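PDB 4Q8K: alginase from Pseudoalteromonas, which is an alginate lyase of polysaccharide lyase family 18, which probably cleaves the glycosidic bonds of alginate by beta-elimination. Local coordinates for residues A[199-204]-A[294-299]; A[214-217]-A[221-224]; A[224-229]-A[320-325]. All blocks are in the same frame, centred on the assembly; numbering follows the deposited sequence.

Contact 1 (A[199-204]-A[294-299]); sequences VAMTQT and GDVEVT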
ATOM      1  N   VAL A 199     -14.522   5.171 -11.083  1.00 25.95           N
ATOM      2  CA  VAL A 199     -15.613   6.099 -10.840  1.00 29.29           C
ATOM      3  C   VAL A 199     -15.352   6.805  -9.516  1.00 29.92           C
ATOM      4  O   VAL A 199     -14.274   6.665  -8.936  1.00 25.00           O
ATOM      5  CB  VAL A 199     -16.975   5.381 -10.810  1.00 32.11           C
ATOM      6  CG1 VAL A 199     -17.339   4.878 -12.218  1.00 31.61           C
ATOM      7  CG2 VAL A 199     -16.949   4.232  -9.804  1.00 30.75           C
ATOM      8  N   ALA A 200     -16.320   7.572  -9.037  1.00 30.25           N
ATOM      9  CA  ALA A 200     -16.133   8.312  -7.793  1.00 27.54           C
ATOM     10  C   ALA A 200     -16.065   7.366  -6.600  1.00 24.65           C
ATOM     11  O   ALA A 200     -16.595   6.258  -6.647  1.00 26.57           O
ATOM     12  CB  ALA A 200     -17.249   9.334  -7.611  1.00 32.95           C
ATOM     13  N   MET A 201     -15.395   7.793  -5.535  1.00 26.30           N
ATOM     14  CA  MET A 201     -15.381   7.005  -4.305  1.00 27.78           C
ATOM     15  C   MET A 201     -16.811   6.729  -3.846  1.00 27.26           C
ATOM     16  O   MET A 201     -17.128   5.632  -3.396  1.00 29.52           O
ATOM     17  CB  MET A 201     -14.603   7.718  -3.192  1.00 26.88           C
ATOM     18  CG  MET A 201     -13.072   7.717  -3.398  1.00 26.08           C
ATOM     19  SD  MET A 201     -12.349   6.074  -3.266  1.00 23.18           S
ATOM     20  CE  MET A 201     -12.478   5.730  -1.523  1.00 22.28           C
ATOM     21  N   THR A 202     -17.667   7.735  -3.983  1.00 26.22           N
ATOM     22  CA  THR A 202     -19.058   7.645  -3.551  1.00 26.76           C
ATOM     23  C   THR A 202     -19.940   6.811  -4.481  1.00 28.93           C
ATOM     24  O   THR A 202     -21.143   6.684  -4.251  1.00 28.99           O
ATOM     25  CB  THR A 202     -19.688   9.047  -3.430  1.00 27.89           C
ATOM     26  OG1 THR A 202     -19.472   9.774  -4.645  1.00 32.64           O
ATOM     27  CG2 THR A 202     -19.069   9.812  -2.267  1.00 30.60           C
ATOM     28  N   GLN A 203     -19.357   6.249  -5.531  1.00 27.51           N
ATOM     29  CA  GLN A 203     -20.134   5.466  -6.478  1.00 25.86           C
ATOM     30  C   GLN A 203     -19.813   3.988  -6.475  1.00 29.90           C
ATOM     31  O   GLN A 203     -20.282   3.253  -7.335  1.00 33.24           O
ATOM     32  CB  GLN A 203     -19.982   6.021  -7.893  1.00 30.74           C
ATOM     33  CG  GLN A 203     -20.552   7.407  -8.061  1.00 33.25           C
ATOM     34  CD  GLN A 203     -20.400   7.908  -9.472  1.00 40.05           C
ATOM     35  OE1 GLN A 203     -19.327   7.789 -10.070  1.00 39.84           O
ATOM     36  NE2 GLN A 203     -21.479   8.456 -10.028  1.00 43.96           N
ATOM     37  N   THR A 204     -18.991   3.516  -5.542  1.00 30.68           N
ATOM     38  CA  THR A 204     -18.765   2.088  -5.406  1.00 28.23           C
ATOM     39  C   THR A 204     -18.823   1.551  -4.019  1.00 28.96           C
ATOM     40  O   THR A 204     -18.509   2.221  -3.091  1.00 25.86           O
ATOM     41  CB  THR A 204     -17.372   1.617  -5.896  1.00 30.69           C
ATOM     42  OG1 THR A 204     -16.348   2.357  -5.249  1.00 38.09           O
ATOM     43  CG2 THR A 204     -17.229   1.821  -7.316  1.00 27.66           C
ATOM     44  N   GLY A 294     -17.859   5.883  -0.209  1.00 24.87           N
ATOM     45  CA  GLY A 294     -17.195   7.085   0.263  1.00 22.99           C
ATOM     46  C   GLY A 294     -16.842   7.034   1.738  1.00 23.81           C
ATOM     47  O   GLY A 294     -16.105   7.881   2.233  1.00 23.45           O
ATOM     48  N   ASP A 295     -17.381   6.048   2.447  1.00 21.70           N
ATOM     49  CA  ASP A 295     -17.045   5.851   3.852  1.00 21.30           C
ATOM     50  C   ASP A 295     -16.029   4.732   3.902  1.00 19.87           C
ATOM     51  O   ASP A 295     -16.356   3.571   3.659  1.00 20.77           O
ATOM     52  CB  ASP A 295     -18.286   5.476   4.676  1.00 20.70           C
ATOM     53  CG  ASP A 295     -19.370   6.529   4.617  1.00 24.20           C
ATOM     54  OD1 ASP A 295     -19.061   7.708   4.377  1.00 25.94           O
ATOM     55  OD2 ASP A 295     -20.540   6.164   4.831  1.00 23.84           O
ATOM     56  N   VAL A 296     -14.781   5.087   4.184  1.00 19.31           N
ATOM     57  CA  VAL A 296     -13.692   4.123   4.079  1.00 19.67           C
ATOM     58  C   VAL A 296     -13.259   3.629   5.448  1.00 19.41           C
ATOM     59  O   VAL A 296     -12.978   4.426   6.335  1.00 19.67           O
ATOM     60  CB  VAL A 296     -12.467   4.719   3.362  1.00 21.73           C
ATOM     61  CG1 VAL A 296     -11.302   3.744   3.410  1.00 21.99           C
ATOM     62  CG2 VAL A 296     -12.829   5.056   1.922  1.00 23.46           C
ATOM     63  N   GLU A 297     -13.205   2.310   5.592  1.00 18.38           N
ATOM     64  CA  GLU A 297     -12.829   1.657   6.829  1.00 21.86           C
ATOM     65  C   GLU A 297     -11.698   0.656   6.619  1.00 24.20           C
ATOM     66  O   GLU A 297     -11.733  -0.135   5.675  1.00 24.75           O
ATOM     67  CB  GLU A 297     -14.043   0.937   7.399  1.00 25.69           C
ATOM     68  CG  GLU A 297     -13.740   0.010   8.541  1.00 28.23           C
ATOM     69  CD  GLU A 297     -14.973  -0.743   8.960  1.00 33.83           C
ATOM     70  OE1 GLU A 297     -15.466  -0.489  10.073  1.00 38.78           O
ATOM     71  OE2 GLU A 297     -15.464  -1.567   8.165  1.00 35.94           O
ATOM     72  N   VAL A 298     -10.708   0.691   7.511  1.00 18.84           N
ATOM     73  CA  VAL A 298      -9.602  -0.259   7.488  1.00 18.65           C
ATOM     74  C   VAL A 298      -9.545  -1.015   8.802  1.00 19.78           C
ATOM     75  O   VAL A 298      -9.650  -0.407   9.872  1.00 18.34           O
ATOM     76  CB  VAL A 298      -8.254   0.452   7.255  1.00 18.64           C
ATOM     77  CG1 VAL A 298      -7.107  -0.570   7.184  1.00 17.20           C
ATOM     78  CG2 VAL A 298      -8.319   1.273   5.985  1.00 19.61           C
ATOM     79  N   THR A 299      -9.384  -2.334   8.717  1.00 17.35           N
ATOM     80  CA  THR A 299      -9.272  -3.176   9.897  1.00 18.73           C
ATOM     81  C   THR A 299      -8.024  -4.053   9.816  1.00 19.24           C
ATOM     82  O   THR A 299      -7.775  -4.703   8.797  1.00 20.04           O
ATOM     83  CB  THR A 299     -10.504  -4.090  10.060  1.00 20.57           C
ATOM     84  OG1 THR A 299     -11.687  -3.290  10.156  1.00 21.50           O
ATOM     85  CG2 THR A 299     -10.376  -4.973  11.286  1.00 18.97           C
TER

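Contact 2 (A[214-217]-A[221-224]); sequences VEMS and KTII. With SO4 (sulfate ion), chain C.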
ATOM      1  N   VAL A 214       4.742  -9.769   6.061  1.00 21.60           N
ATOM      2  CA  VAL A 214       5.715  -8.768   5.650  1.00 21.29           C
ATOM      3  C   VAL A 214       7.098  -9.155   6.142  1.00 23.54           C
ATOM      4  O   VAL A 214       7.284  -9.440   7.318  1.00 23.67           O
ATOM      5  CB  VAL A 214       5.349  -7.353   6.170  1.00 22.42           C
ATOM      6  CG1 VAL A 214       6.375  -6.337   5.708  1.00 22.19           C
ATOM      7  CG2 VAL A 214       3.948  -6.941   5.700  1.00 20.36           C
ATOM      8  N   GLU A 215       8.056  -9.204   5.222  1.00 21.20           N
ATOM      9  CA  GLU A 215       9.451  -9.436   5.570  1.00 23.05           C
ATOM     10  C   GLU A 215      10.227  -8.261   4.999  1.00 23.63           C
ATOM     11  O   GLU A 215      10.218  -8.037   3.787  1.00 22.56           O
ATOM     12  CB  GLU A 215       9.951 -10.741   4.958  1.00 25.35           C
ATOM     13  CG  GLU A 215       9.230 -11.989   5.440  1.00 26.89           C
ATOM     14  CD  GLU A 215       9.499 -13.180   4.538  1.00 29.57           C
ATOM     15  OE1 GLU A 215      10.491 -13.897   4.787  1.00 34.17           O
ATOM     16  OE2 GLU A 215       8.738 -13.385   3.564  1.00 28.03           O
ATOM     17  N   MET A 216      10.872  -7.487   5.866  1.00 23.23           N
ATOM     18  CA  MET A 216      11.518  -6.256   5.416  1.00 24.86           C
ATOM     19  C   MET A 216      12.644  -5.831   6.349  1.00 27.00           C
ATOM     20  O   MET A 216      12.538  -5.974   7.567  1.00 26.65           O
ATOM     21  CB  MET A 216      10.489  -5.124   5.294  1.00 22.59           C
ATOM     22  CG  MET A 216      11.059  -3.782   4.837  1.00 20.78           C
ATOM     23  SD  MET A 216       9.856  -2.691   4.026  1.00 23.00           S
ATOM     24  CE  MET A 216       8.587  -2.549   5.293  1.00 21.53           C
ATOM     25  N   SER A 217      13.707  -5.285   5.763  1.00 23.51           N
ATOM     26  CA  SER A 217      14.840  -4.767   6.529  1.00 25.17           C
ATOM     27  C   SER A 217      14.435  -3.679   7.513  1.00 22.93           C
ATOM     28  O   SER A 217      13.522  -2.893   7.249  1.00 22.40           O
ATOM     29  CB  SER A 217      15.883  -4.175   5.582  1.00 27.21           C
ATOM     30  OG  SER A 217      16.232  -5.092   4.568  1.00 24.61           O
ATOM     31  N   LYS A 221       9.875   1.220   4.879  1.00 20.90           N
ATOM     32  CA  LYS A 221       8.532   1.802   4.912  1.00 19.73           C
ATOM     33  C   LYS A 221       7.839   1.588   3.570  1.00 20.66           C
ATOM     34  O   LYS A 221       8.357   1.986   2.518  1.00 19.95           O
ATOM     35  CB  LYS A 221       8.613   3.294   5.211  1.00 18.99           C
ATOM     36  CG  LYS A 221       7.286   4.049   5.090  1.00 20.08           C
ATOM     37  CD  LYS A 221       7.476   5.475   5.544  1.00 23.20           C
ATOM     38  CE  LYS A 221       6.204   6.287   5.407  1.00 22.69           C
ATOM     39  NZ  LYS A 221       6.383   7.703   5.874  1.00 23.98           N
ATOM     40  N   THR A 222       6.660   0.973   3.604  1.00 19.23           N
ATOM     41  CA  THR A 222       5.943   0.716   2.361  1.00 19.57           C
ATOM     42  C   THR A 222       4.460   1.021   2.496  1.00 20.43           C
ATOM     43  O   THR A 222       3.915   1.017   3.605  1.00 18.41           O
ATOM     44  CB  THR A 222       6.086  -0.744   1.920  1.00 21.06           C
ATOM     45  OG1 THR A 222       5.351  -0.943   0.700  1.00 21.07           O
ATOM     46  CG2 THR A 222       5.558  -1.687   3.000  1.00 20.59           C
ATOM     47  N   ILE A 223       3.826   1.306   1.362  1.00 17.75           N
ATOM     48  CA  ILE A 223       2.368   1.404   1.299  1.00 19.23           C
ATOM     49  C   ILE A 223       1.848   0.123   0.647  1.00 18.28           C
ATOM     50  O   ILE A 223       2.260  -0.227  -0.463  1.00 18.51           O
ATOM     51  CB  ILE A 223       1.914   2.653   0.499  1.00 20.59           C
ATOM     52  CG1 ILE A 223       2.397   3.942   1.178  1.00 18.75           C
ATOM     53  CG2 ILE A 223       0.377   2.691   0.340  1.00 18.45           C
ATOM     54  CD1 ILE A 223       2.170   5.171   0.328  1.00 21.26           C
ATOM     55  N   ILE A 224       0.950  -0.585   1.338  1.00 17.48           N
ATOM     56  CA  ILE A 224       0.521  -1.912   0.875  1.00 18.67           C
ATOM     57  C   ILE A 224      -0.902  -1.906   0.311  1.00 19.89           C
ATOM     58  O   ILE A 224      -1.344  -2.887  -0.278  1.00 21.47           O
ATOM     59  CB  ILE A 224       0.626  -3.013   1.974  1.00 16.26           C
ATOM     60  CG1 ILE A 224      -0.314  -2.730   3.148  1.00 18.83           C
ATOM     61  CG2 ILE A 224       2.071  -3.183   2.474  1.00 16.80           C
ATOM     62  CD1 ILE A 224      -0.390  -3.875   4.127  1.00 19.33           C
TER
HETATM   63  S   SO4 C 502       4.011  10.287   4.187  1.00 36.85           S
HETATM   64  O1  SO4 C 502       4.421   9.276   5.142  1.00 28.27           O
HETATM   65  O2  SO4 C 502       5.150  11.108   3.789  1.00 41.59           O
HETATM   66  O3  SO4 C 502       3.473   9.576   3.023  1.00 38.14           O
HETATM   67  O4  SO4 C 502       2.969  11.138   4.763  1.00 35.29           O

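Contact 3 (A[224-229]-A[320-325]); sequences ISQHHA and GNYLQS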
ATOM      1  N   ILE A 224       0.950  -0.585   1.338  1.00 17.48           N
ATOM      2  CA  ILE A 224       0.521  -1.912   0.875  1.00 18.67           C
ATOM      3  C   ILE A 224      -0.902  -1.906   0.311  1.00 19.89           C
ATOM      4  O   ILE A 224      -1.344  -2.887  -0.278  1.00 21.47           O
ATOM      5  CB  ILE A 224       0.626  -3.013   1.974  1.00 16.26           C
ATOM      6  CG1 ILE A 224      -0.314  -2.730   3.148  1.00 18.83           C
ATOM      7  CG2 ILE A 224       2.071  -3.183   2.474  1.00 16.80           C
ATOM      8  CD1 ILE A 224      -0.390  -3.875   4.127  1.00 19.33           C
ATOM      9  N   SER A 225      -1.605  -0.801   0.505  1.00 19.00           N
ATOM     10  CA  SER A 225      -2.909  -0.617  -0.129  1.00 17.68           C
ATOM     11  C   SER A 225      -3.280   0.860  -0.111  1.00 20.08           C
ATOM     12  O   SER A 225      -2.943   1.582   0.824  1.00 20.14           O
ATOM     13  CB  SER A 225      -3.980  -1.498   0.536  1.00 20.01           C
ATOM     14  OG  SER A 225      -4.396  -0.965   1.780  1.00 26.32           O
ATOM     15  N   GLN A 226      -3.963   1.323  -1.147  1.00 18.18           N
ATOM     16  CA  GLN A 226      -4.359   2.719  -1.188  1.00 18.83           C
ATOM     17  C   GLN A 226      -5.480   2.996  -2.173  1.00 21.85           C
ATOM     18  O   GLN A 226      -5.609   2.317  -3.193  1.00 23.18           O
ATOM     19  CB  GLN A 226      -3.168   3.620  -1.511  1.00 21.45           C
ATOM     20  CG  GLN A 226      -2.545   3.348  -2.850  1.00 23.01           C
ATOM     21  CD  GLN A 226      -1.424   4.314  -3.140  1.00 25.86           C
ATOM     22  OE1 GLN A 226      -1.656   5.505  -3.353  1.00 29.59           O
ATOM     23  NE2 GLN A 226      -0.203   3.808  -3.152  1.00 26.26           N
ATOM     24  N   HIS A 227      -6.293   3.994  -1.849  1.00 21.37           N
ATOM     25  CA  HIS A 227      -7.186   4.580  -2.825  1.00 20.83           C
ATOM     26  C   HIS A 227      -6.472   5.808  -3.369  1.00 21.76           C
ATOM     27  O   HIS A 227      -6.075   6.697  -2.620  1.00 21.91           O
ATOM     28  CB  HIS A 227      -8.540   4.944  -2.204  1.00 22.54           C
ATOM     29  CG  HIS A 227      -9.431   3.761  -1.975  1.00 20.64           C
ATOM     30  ND1 HIS A 227      -9.472   3.078  -0.777  1.00 19.80           N
ATOM     31  CD2 HIS A 227     -10.291   3.120  -2.804  1.00 23.55           C
ATOM     32  CE1 HIS A 227     -10.332   2.079  -0.872  1.00 21.44           C
ATOM     33  NE2 HIS A 227     -10.843   2.081  -2.092  1.00 21.97           N
ATOM     34  N   HIS A 228      -6.279   5.839  -4.678  1.00 21.38           N
ATOM     35  CA  HIS A 228      -5.548   6.916  -5.321  1.00 23.87           C
ATOM     36  C   HIS A 228      -6.543   7.865  -5.989  1.00 26.52           C
ATOM     37  O   HIS A 228      -7.585   7.428  -6.493  1.00 24.57           O
ATOM     38  CB  HIS A 228      -4.597   6.311  -6.352  1.00 24.32           C
ATOM     39  CG  HIS A 228      -3.578   7.265  -6.884  1.00 25.23           C
ATOM     40  ND1 HIS A 228      -2.236   7.175  -6.562  1.00 31.58           N
ATOM     41  CD2 HIS A 228      -3.687   8.304  -7.742  1.00 25.43           C
ATOM     42  CE1 HIS A 228      -1.572   8.129  -7.186  1.00 28.91           C
ATOM     43  NE2 HIS A 228      -2.429   8.829  -7.911  1.00 34.27           N
ATOM     44  N   ALA A 229      -6.238   9.159  -5.977  1.00 23.75           N
ATOM     45  CA  ALA A 229      -7.069  10.147  -6.661  1.00 25.79           C
ATOM     46  C   ALA A 229      -6.756  10.175  -8.159  1.00 31.29           C
ATOM     47  O   ALA A 229      -5.796   9.548  -8.600  1.00 31.73           O
ATOM     48  CB  ALA A 229      -6.862  11.515  -6.051  1.00 33.40           C
ATOM     49  N   GLY A 320      -0.350  -3.958  -2.888  1.00 16.49           N
ATOM     50  CA  GLY A 320       0.917  -4.610  -3.167  1.00 18.87           C
ATOM     51  C   GLY A 320       2.003  -4.093  -2.244  1.00 19.60           C
ATOM     52  O   GLY A 320       1.853  -4.081  -1.023  1.00 19.94           O
ATOM     53  N   ASN A 321       3.112  -3.654  -2.820  1.00 20.35           N
ATOM     54  CA  ASN A 321       4.213  -3.201  -1.993  1.00 19.99           C
ATOM     55  C   ASN A 321       4.867  -2.037  -2.711  1.00 19.62           C
ATOM     56  O   ASN A 321       5.604  -2.231  -3.688  1.00 20.37           O
ATOM     57  CB  ASN A 321       5.185  -4.364  -1.750  1.00 19.71           C
ATOM     58  CG  ASN A 321       6.396  -3.968  -0.917  1.00 19.95           C
ATOM     59  OD1 ASN A 321       6.610  -2.794  -0.628  1.00 20.48           O
ATOM     60  ND2 ASN A 321       7.204  -4.954  -0.556  1.00 21.04           N
ATOM     61  N   TYR A 322       4.538  -0.829  -2.261  1.00 20.69           N
ATOM     62  CA  TYR A 322       5.118   0.396  -2.795  1.00 20.83           C
ATOM     63  C   TYR A 322       6.137   0.926  -1.790  1.00 22.35           C
ATOM     64  O   TYR A 322       5.784   1.635  -0.853  1.00 20.09           O
ATOM     65  CB  TYR A 322       4.001   1.409  -3.015  1.00 20.74           C
ATOM     66  CG  TYR A 322       4.395   2.741  -3.603  1.00 22.39           C
ATOM     67  CD1 TYR A 322       5.692   2.995  -4.037  1.00 22.88           C
ATOM     68  CD2 TYR A 322       3.458   3.760  -3.713  1.00 26.19           C
ATOM     69  CE1 TYR A 322       6.033   4.220  -4.572  1.00 23.32           C
ATOM     70  CE2 TYR A 322       3.793   4.995  -4.245  1.00 27.69           C
ATOM     71  CZ  TYR A 322       5.089   5.215  -4.672  1.00 29.31           C
ATOM     72  OH  TYR A 322       5.429   6.439  -5.206  1.00 32.73           O
ATOM     73  N   LEU A 323       7.404   0.568  -2.001  1.00 19.72           N
ATOM     74  CA  LEU A 323       8.497   0.896  -1.084  1.00 22.24           C
ATOM     75  C   LEU A 323       8.912   2.367  -1.188  1.00 21.35           C
ATOM     76  O   LEU A 323       9.249   2.856  -2.272  1.00 21.82           O
ATOM     77  CB  LEU A 323       9.694  -0.018  -1.373  1.00 20.64           C
ATOM     78  CG  LEU A 323      10.862  -0.058  -0.377  1.00 23.51           C
ATOM     79  CD1 LEU A 323      10.419  -0.656   0.953  1.00 22.66           C
ATOM     80  CD2 LEU A 323      12.031  -0.853  -0.978  1.00 22.82           C
ATOM     81  N   GLN A 324       8.868   3.061  -0.050  1.00 18.58           N
ATOM     82  CA  GLN A 324       9.058   4.501   0.016  1.00 21.38           C
ATOM     83  C   GLN A 324      10.532   4.839   0.207  1.00 22.73           C
ATOM     84  O   GLN A 324      11.181   4.290   1.092  1.00 23.37           O
ATOM     85  CB  GLN A 324       8.257   5.075   1.190  1.00 20.91           C
ATOM     86  CG  GLN A 324       6.755   4.765   1.129  1.00 20.76           C
ATOM     87  CD  GLN A 324       6.080   5.407  -0.078  1.00 24.67           C
ATOM     88  OE1 GLN A 324       5.638   4.713  -1.001  1.00 24.64           O
ATOM     89  NE2 GLN A 324       5.989   6.732  -0.071  1.00 25.19           N
ATOM     90  N   SER A 325      11.054   5.741  -0.623  1.00 22.67           N
ATOM     91  CA  SER A 325      12.458   6.135  -0.504  1.00 24.56           C
ATOM     92  C   SER A 325      12.563   7.284   0.491  1.00 22.98           C
ATOM     93  O   SER A 325      12.458   8.447   0.120  1.00 26.68           O
ATOM     94  CB  SER A 325      13.028   6.544  -1.864  1.00 24.09           C
ATOM     95  OG  SER A 325      14.422   6.799  -1.772  1.00 24.95           O
TER

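Contact 1 (A[199-204]-A[294-299])
Two bends in its side chain, chi2 -67° and chi3 -71°, curl Met201 so that its terminal methyl comes up to Val296, whose CG2 stands beside its own backbone N with CG1 anti to it. Met201 CE meets Val296 CG2 at 3.5 Å, the two side chains crossing at about a right angle; this is a methyl-to-methyl apolar contact, and both residues are buried. The rest of the join centres on Gly294. Met201 O and Gly294 N lie 3.3 Å apart, but the angle is too poor for a hydrogen bond, and both atoms turn instead to the side chain of Asn291, which accepts from Gly294 N through OD1 and donates to Met201 O through ND2. One amide thus bridges the two segments. Gly294 has a positive phi, and the absence of a side chain lets Thr202 come close: Thr202 CG2 sits 4.2 Å from Gly294 CA, while its OG1 hydrogen-bonds Asp311. Two bonds between Ala200 and Gln203 close the short 3-10 turn 201-203: Gln203 N to Ala200 O, and Ala200 N to Gln203 OE1 (3.2 Å). In the beta-sandwich of this lyase, the turn leads into strand 204-216 and packs beside the hairpin bend between strands 284-292 and 295-300, while Met201 also touches Ile235 of strand 234-241 in the other sheet.

Contact 2 (A[214-217]-A[221-224])
Met216 and Thr222 meet between the two antiparallel sheets of a beta-sandwich, the concanavalin-like jelly-roll fold of this alginate lyase family. Strand 204-216 belongs to one sheet and strand 221-228 to the other, and only three residues separate the segments, so the chain crosses from sheet to sheet here. The CA atoms of Met216 and Lys221, the nearest pair, are still 8.6 Å apart; the layers meet through side chains that reach across the gap.

Met216 gives the largest share of buried surface. With CG anti to the backbone N (chi1 180°), its side chain reaches across the interior, and the bend at chi3 carries the methyl to the other strand. Met216 CE touches Thr222 CG2 at 3.9 Å, the two side chains meeting at a slant, and Met216 SD lies 4.0 Å from Lys221 N. Leu323 and Ser355 also touch Met216, placing it between strands of both sheets.

Thr222 offers its methyl to this apolar layer while its hydroxyl faces a different partner. OG1 is anti to the backbone N (chi1 179°) and hydrogen-bonds Asn321 OD1 on the adjoining strand 321-324, so the residue serves the interior with one branch and the neighbouring strand with the other.

Lys221 joins the contact through its backbone, its CB pointing away from segment 214-217. The side chain is fully extended along the other side of the sheet, touching Tyr239 and Ser241 of strand 234-241. The sulfate at its end, probably from the crystallisation liquor, is also held by Tyr239 OH; Lys221 NZ donates to sulfate O1 over 2.6 Å.

Contact 3 (A[224-229]-A[320-325])
Ile224 and Gly320 are joined by a backbone hydrogen bond: Gly320 N donates to Ile224 O over 3.0 Å, nearly straight at the hydrogen (164°) but approaching from above the carbonyl plane, 48° out of it. A weaker CA-H...O contact runs the opposite way, with Ile224 CA 3.2 Å from Gly320 O. Gly320 O also lies 3.4 Å from Ile224 CB, so the root of the Ile224 side chain rests against that carbonyl. Gly320 has a positive phi, a conformation suited to glycine, and the chain turns a corner there.

Strands 221-228 and 321-324 are antiparallel neighbours in one sheet of the jelly-roll beta-sandwich, and strand 316-319, just before the corner, also pairs with 221-228.

The side-chain part is an amide meeting a ring. Gln226 stretches straight beyond CG and brings NE2 to the edge of the Tyr322 ring, 3.7 Å from Tyr322 CD2. Amide and ring are nearly coplanar, their planes 12° apart, so the nitrogen lies beside the ring and does not cover a face. With CG anti to its backbone N, Tyr322 turns its ring toward strand 221-228. Outside these segments, Arg188 makes a cation-pi contact with the ring and Asn185 N donates to Tyr322 OH, fixing the phenol in place near a sulfate bound about 5 Å from its side chain.

All three contacts lie in the alginate lyase sandwich. Contacts 2 and 3 have centres 10 Å apart and share Ile224 and strand 221-228; Lys221 O probably accepts from Gln324 N at 2.8 Å, so strand 321-324, part of contact 3, also borders contact 2. Contact 1 lies 24 Å from contact 2 and 17 Å from contact 3, centre to centre, at the far side of the chain from contact 2. Contact 1, on strand 295-300, and contact 2, on strand 204-216, reach the same sheet. Contact 1 touches contact 3 where Met201 SD lies 3.6 Å from His227 CD2. Along the chain, contact 2 falls within the span of contact 1, whereas the segments of contacts 1 and 3 alternate, so parts distant in sequence come together in one sandwich.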